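VP4 protein (Tellina virus 1, PDB 3P06) is the VP4 protease segment of a viral polyprotein, a serine protease that probably cuts that polyprotein into its final products, including the capsid protein during virion maturation. Local coordinates at residues N101-E104 against A105-A109; N135-A138 against V139-Q142. All blocks are in the same frame, centred on the assembly; numbering follows the deposited sequence.

Overall arrangement
Each contact is the start of a helix. Contact 1 brings the loop after strand 98-99 onto helix 104-111, its centre about 6 Å from that of the chain, and its touching residues are all buried. Contact 2 joins the loop after strand 131-132 to helix 138-149, its centre about 14 Å from that of the chain, and here L136, L137 and Q140 are exposed. Backbone bonds and bridging waters are common to both, but the first adds apolar ring-methyl packing and a buried carboxylate, the second a bound sulfate. Although the contact centres lie about 15 Å apart, S102 OG approaches K141 NZ to 3.6 Å, a packing distance that brings the two predicted catalytic residues together.

Contact 1 (N101-E104 against A105-A109); sequences NSWE and AAACA
W103 sets the edge of its indole against the methyl group of A107. From CB, its CG is turned to lie between the backbone N and the carbonyl carbon (chi1 52°). The six-membered ring thereby reaches along the helix, with W103 CE3 and CZ3 3.7 Å and 3.8 Å from A107 CB, which lies in the ring plane. NE1, on the five-membered ring, gives a weak hydrogen bond to F100 O. One indole face has E104 CG over its rim, 3.7 Å above the plane. Beyond CG the E104 chain runs extended to a buried carboxylate. N101 ND2 donates to E104 OE2 at 2.7 Å, from well above the carboxylate plane, while OE1 accepts from V127 N. E66 lies close by, and this neighbouring acid might favour protonation of one of the pair. A type I turn from N101 to E104 leads into bonds from A107 N to W103 O (3.1 Å) and from C108 N to E104 O (2.9 Å), and a water joins S102 O to A106 N. S102 OG is esterified to the carbonyl carbon of the C-terminal A194. This is a type I turn carrying the serine nucleophile, directly before a buried helix and caught as the intramolecular acyl-enzyme.

Contact 2 (N135-A138 against V139-Q142); sequences NLLA and VQKQ. With SO4 (sulfate ion), chain B.
K141 runs past the carbonyl oxygen of L137 because its CG stands beside the backbone N (chi1 -66°) and the rest of the chain is extended; K141 CG lies 3.4 Å from L137 O, and CD follows close to the same oxygen. The chain delivers K141 NZ to a sulfate, probably from the crystallisation liquor, 2.6 Å from its O4. N135 takes another course, its CG anti to the backbone N (chi1 171°), which turns the carboxamide toward the first turn of the helix. There N135 OD1 accepts the N-H of A138 at 2.8 Å on an in-plane lone pair, forming an Asx motif. N135 ND2 meets sulfate O2 at 2.5 Å, a strongly bent and very short approach whose exact length is doubtful. Backbone N-H groups grip the ion as well: L136 N donates to sulfate O3 at 2.9 Å, nearly straight (165°), and L137 N to O2 at 3.2 Å. T124 OG1 bonds both the sulfate and K141 NZ, linking the two. Placed before the start of a helix, the anion is probably also favoured by the helix dipole.

L137 is the N-cap residue, and its carbonyl O takes K141 N at 3.0 Å; A138 O takes Q142 N at 2.8 Å. Two waters associated with L136 O, one of them weakly, accept from V139 N and Q140 N, serving N-H groups of the first turn. The amide of Q142 leads elsewhere, its NE2 bonded to R159 O. Together, the Asx-stabilised helix start and K141, whose side chain also touches S102, line the probable Ser-Lys protease active site, which the sulfate merely occupies.

Contact 1 (N101-E104 against A105-A109)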
ATOM      1  N   ASN A 101      -6.576  -7.871   0.321  1.00 20.87           N
ATOM      2  CA  ASN A 101      -5.565  -8.026  -0.698  1.00 21.45           C
ATOM      3  C   ASN A 101      -5.442  -6.793  -1.593  1.00 21.20           C
ATOM      4  O   ASN A 101      -4.745  -6.817  -2.615  1.00 21.37           O
ATOM      5  CB  ASN A 101      -5.840  -9.312  -1.522  1.00 21.19           C
ATOM      6  CG  ASN A 101      -5.371 -10.565  -0.794  1.00 23.46           C
ATOM      7  OD1 ASN A 101      -6.016 -10.981   0.157  1.00 24.58           O
ATOM      8  ND2 ASN A 101      -4.203 -11.164  -1.211  1.00 21.51           N
ATOM      9  N   SER A 102      -6.105  -5.710  -1.200  1.00 20.28           N
ATOM     10  CA  SER A 102      -6.038  -4.476  -1.965  1.00 21.08           C
ATOM     11  C   SER A 102      -4.658  -3.707  -1.940  1.00 18.33           C
ATOM     12  O   SER A 102      -4.512  -2.677  -2.600  1.00 18.49           O
ATOM     13  CB  SER A 102      -7.157  -3.577  -1.478  1.00 20.91           C
ATOM     14  OG  SER A 102      -6.757  -3.062  -0.178  1.00 27.51           O
ATOM     15  N   TRP A 103      -3.669  -4.223  -1.201  1.00 17.68           N
ATOM     16  CA  TRP A 103      -2.273  -3.715  -1.130  1.00 16.66           C
ATOM     17  C   TRP A 103      -1.448  -4.294  -2.303  1.00 17.29           C
ATOM     18  O   TRP A 103      -0.326  -3.859  -2.564  1.00 15.42           O
ATOM     19  CB  TRP A 103      -1.605  -4.153   0.200  1.00 16.71           C
ATOM     20  CG  TRP A 103      -1.724  -5.646   0.431  1.00 17.52           C
ATOM     21  CD1 TRP A 103      -2.706  -6.303   1.131  1.00 20.21           C
ATOM     22  CD2 TRP A 103      -0.841  -6.647  -0.060  1.00 16.09           C
ATOM     23  NE1 TRP A 103      -2.476  -7.642   1.107  1.00 17.59           N
ATOM     24  CE2 TRP A 103      -1.348  -7.886   0.356  1.00 20.11           C
ATOM     25  CE3 TRP A 103       0.349  -6.611  -0.841  1.00 16.89           C
ATOM     26  CZ2 TRP A 103      -0.702  -9.130   0.036  1.00 20.21           C
ATOM     27  CZ3 TRP A 103       0.997  -7.843  -1.168  1.00 17.53           C
ATOM     28  CH2 TRP A 103       0.441  -9.085  -0.765  1.00 18.56           C
ATOM     29  N   GLU A 104      -2.004  -5.271  -3.019  1.00 17.21           N
ATOM     30  CA  GLU A 104      -1.182  -6.000  -4.028  1.00 18.65           C
ATOM     31  C   GLU A 104      -0.760  -5.167  -5.225  1.00 19.08           C
ATOM     32  O   GLU A 104       0.337  -5.372  -5.731  1.00 21.50           O
ATOM     33  CB  GLU A 104      -1.926  -7.246  -4.546  1.00 19.14           C
ATOM     34  CG  GLU A 104      -2.207  -8.246  -3.433  1.00 19.63           C
ATOM     35  CD  GLU A 104      -2.921  -9.519  -3.952  1.00 26.29           C
ATOM     36  OE1 GLU A 104      -3.684  -9.415  -4.963  1.00 21.39           O
ATOM     37  OE2 GLU A 104      -2.717 -10.626  -3.341  1.00 24.49           O
ATOM     38  N   ALA A 105      -1.647  -4.323  -5.763  1.00 16.94           N
ATOM     39  CA  ALA A 105      -1.246  -3.458  -6.873  1.00 17.39           C
ATOM     40  C   ALA A 105      -0.071  -2.536  -6.456  1.00 17.73           C
ATOM     41  O   ALA A 105       0.878  -2.410  -7.211  1.00 20.61           O
ATOM     42  CB  ALA A 105      -2.418  -2.636  -7.419  1.00 15.49           C
ATOM     43  N   ALA A 106      -0.110  -1.941  -5.255  1.00 16.54           N
ATOM     44  CA  ALA A 106       0.995  -1.114  -4.769  1.00 15.17           C
ATOM     45  C   ALA A 106       2.333  -1.929  -4.625  1.00 15.23           C
ATOM     46  O   ALA A 106       3.416  -1.464  -5.002  1.00 15.35           O
ATOM     47  CB  ALA A 106       0.626  -0.465  -3.391  1.00 13.89           C
ATOM     48  N   ALA A 107       2.229  -3.119  -4.058  1.00 14.42           N
ATOM     49  CA  ALA A 107       3.384  -3.999  -3.837  1.00 16.38           C
ATOM     50  C   ALA A 107       3.987  -4.414  -5.192  1.00 17.90           C
ATOM     51  O   ALA A 107       5.222  -4.469  -5.331  1.00 18.76           O
ATOM     52  CB  ALA A 107       2.967  -5.228  -3.079  1.00 14.04           C
ATOM     53  N   CYS A 108       3.146  -4.717  -6.181  1.00 19.51           N
ATOM     54  CA  CYS A 108       3.687  -5.006  -7.541  1.00 21.83           C
ATOM     55  C   CYS A 108       4.353  -3.774  -8.158  1.00 22.35           C
ATOM     56  O   CYS A 108       5.396  -3.876  -8.840  1.00 23.73           O
ATOM     57  CB  CYS A 108       2.582  -5.481  -8.493  1.00 22.81           C
ATOM     58  SG  CYS A 108       1.971  -7.123  -8.016  1.00 28.98           S
ATOM     59  N   ALA A 109       3.697  -2.625  -8.028  1.00 21.82           N
ATOM     60  CA  ALA A 109       4.259  -1.388  -8.556  1.00 21.88           C
ATOM     61  C   ALA A 109       5.550  -1.002  -7.807  1.00 22.38           C
ATOM     62  O   ALA A 109       6.506  -0.577  -8.445  1.00 24.37           O
ATOM     63  CB  ALA A 109       3.242  -0.248  -8.559  1.00 20.55           C
TER
HETATM   64  O   HOH W   1      -2.347  -1.405  -3.685  1.00 12.88           O

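Contact 2 (N135-A138 against V139-Q142)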
ATOM      1  N   ASN A 135     -12.549  -3.030  -9.138  1.00 28.81           N
ATOM      2  CA  ASN A 135     -12.399  -2.400  -7.870  1.00 27.59           C
ATOM      3  C   ASN A 135     -13.724  -2.340  -7.095  1.00 29.46           C
ATOM      4  O   ASN A 135     -14.781  -2.246  -7.705  1.00 30.07           O
ATOM      5  CB  ASN A 135     -11.950  -1.017  -8.160  1.00 28.06           C
ATOM      6  CG  ASN A 135     -11.955  -0.189  -6.972  1.00 27.01           C
ATOM      7  OD1 ASN A 135     -12.968   0.475  -6.658  1.00 26.43           O
ATOM      8  ND2 ASN A 135     -10.820  -0.225  -6.245  1.00 29.06           N
ATOM      9  N   LEU A 136     -13.674  -2.402  -5.767  1.00 27.99           N
ATOM     10  CA  LEU A 136     -14.892  -2.250  -4.963  1.00 28.46           C
ATOM     11  C   LEU A 136     -14.963  -0.885  -4.236  1.00 27.33           C
ATOM     12  O   LEU A 136     -16.011  -0.266  -4.213  1.00 28.53           O
ATOM     13  CB  LEU A 136     -15.022  -3.391  -3.945  1.00 27.42           C
ATOM     14  CG  LEU A 136     -15.551  -4.718  -4.550  1.00 33.16           C
ATOM     15  CD1 LEU A 136     -15.355  -5.876  -3.581  1.00 29.85           C
ATOM     16  CD2 LEU A 136     -17.035  -4.608  -4.940  1.00 34.57           C
ATOM     17  N   LEU A 137     -13.841  -0.450  -3.643  1.00 23.94           N
ATOM     18  CA  LEU A 137     -13.897   0.593  -2.627  1.00 24.26           C
ATOM     19  C   LEU A 137     -13.135   1.826  -3.004  1.00 22.93           C
ATOM     20  O   LEU A 137     -12.773   2.580  -2.123  1.00 22.96           O
ATOM     21  CB  LEU A 137     -13.356   0.061  -1.287  1.00 22.83           C
ATOM     22  CG  LEU A 137     -14.226  -1.054  -0.682  1.00 26.54           C
ATOM     23  CD1 LEU A 137     -13.424  -1.781   0.385  1.00 26.71           C
ATOM     24  CD2 LEU A 137     -15.483  -0.372  -0.121  1.00 24.71           C
ATOM     25  N   ALA A 138     -12.857   2.040  -4.291  1.00 23.69           N
ATOM     26  CA  ALA A 138     -12.076   3.255  -4.675  1.00 22.41           C
ATOM     27  C   ALA A 138     -12.771   4.566  -4.254  1.00 22.49           C
ATOM     28  O   ALA A 138     -12.126   5.519  -3.818  1.00 19.85           O
ATOM     29  CB  ALA A 138     -11.806   3.279  -6.155  1.00 22.22           C
ATOM     30  N   VAL A 139     -14.088   4.620  -4.421  1.00 22.30           N
ATOM     31  CA  VAL A 139     -14.797   5.824  -4.095  1.00 23.17           C
ATOM     32  C   VAL A 139     -14.659   6.189  -2.592  1.00 21.26           C
ATOM     33  O   VAL A 139     -14.289   7.291  -2.304  1.00 20.15           O
ATOM     34  CB  VAL A 139     -16.257   5.727  -4.522  1.00 25.54           C
ATOM     35  CG1 VAL A 139     -17.097   6.803  -3.832  1.00 26.81           C
ATOM     36  CG2 VAL A 139     -16.280   5.910  -6.038  1.00 29.28           C
ATOM     37  N   GLN A 140     -14.871   5.230  -1.695  1.00 19.89           N
ATOM     38  CA  GLN A 140     -14.643   5.397  -0.256  1.00 21.41           C
ATOM     39  C   GLN A 140     -13.176   5.739   0.099  1.00 20.00           C
ATOM     40  O   GLN A 140     -12.958   6.526   1.035  1.00 20.10           O
ATOM     41  CB  GLN A 140     -15.069   4.164   0.529  1.00 21.34           C
ATOM     42  CG  GLN A 140     -16.510   3.825   0.378  1.00 32.34           C
ATOM     43  CD  GLN A 140     -17.341   4.445   1.467  1.00 42.83           C
ATOM     44  OE1 GLN A 140     -17.087   5.584   1.913  1.00 46.51           O
ATOM     45  NE2 GLN A 140     -18.371   3.701   1.910  1.00 51.84           N
ATOM     46  N   LYS A 141     -12.208   5.179  -0.649  1.00 17.53           N
ATOM     47  CA  LYS A 141     -10.771   5.495  -0.421  1.00 17.60           C
ATOM     48  C   LYS A 141     -10.449   6.898  -0.911  1.00 16.85           C
ATOM     49  O   LYS A 141      -9.629   7.611  -0.312  1.00 17.56           O
ATOM     50  CB  LYS A 141      -9.825   4.402  -0.955  1.00 14.44           C
ATOM     51  CG  LYS A 141     -10.030   3.111  -0.134  1.00 16.79           C
ATOM     52  CD  LYS A 141      -9.641   1.848  -0.869  1.00 17.48           C
ATOM     53  CE  LYS A 141      -9.475   0.730   0.184  1.00 18.28           C
ATOM     54  NZ  LYS A 141      -9.016  -0.344  -0.708  1.00 26.95           N
ATOM     55  N   GLN A 142     -11.120   7.312  -1.980  1.00 16.21           N
ATOM     56  CA  GLN A 142     -11.039   8.693  -2.423  1.00 16.83           C
ATOM     57  C   GLN A 142     -11.546   9.607  -1.314  1.00 16.94           C
ATOM     58  O   GLN A 142     -10.870  10.580  -0.942  1.00 17.20           O
ATOM     59  CB  GLN A 142     -11.844   8.962  -3.748  1.00 16.23           C
ATOM     60  CG  GLN A 142     -11.155   8.417  -5.029  1.00 19.50           C
ATOM     61  CD  GLN A 142      -9.984   9.294  -5.513  1.00 19.95           C
ATOM     62  OE1 GLN A 142      -9.262   9.904  -4.708  1.00 20.39           O
ATOM     63  NE2 GLN A 142      -9.766   9.306  -6.801  1.00 21.53           N
TER
HETATM   64  S   SO4 B 100     -10.319  -1.812  -3.620  1.00 31.49           S
HETATM   65  O1  SO4 B 100      -9.186  -2.052  -4.478  1.00 34.57           O
HETATM   66  O2  SO4 B 100     -10.691  -0.405  -3.764  1.00 31.23           O
HETATM   67  O3  SO4 B 100     -11.389  -2.669  -4.083  1.00 35.42           O
HETATM   68  O4  SO4 B 100     -10.143  -2.138  -2.227  1.00 28.60           O
HETATM   69  O   HOH W   2     -16.154   2.300  -4.928  1.00 18.09           O
HETATM   70  O   HOH W   3     -16.371   2.685  -2.456  1.00 24.37           O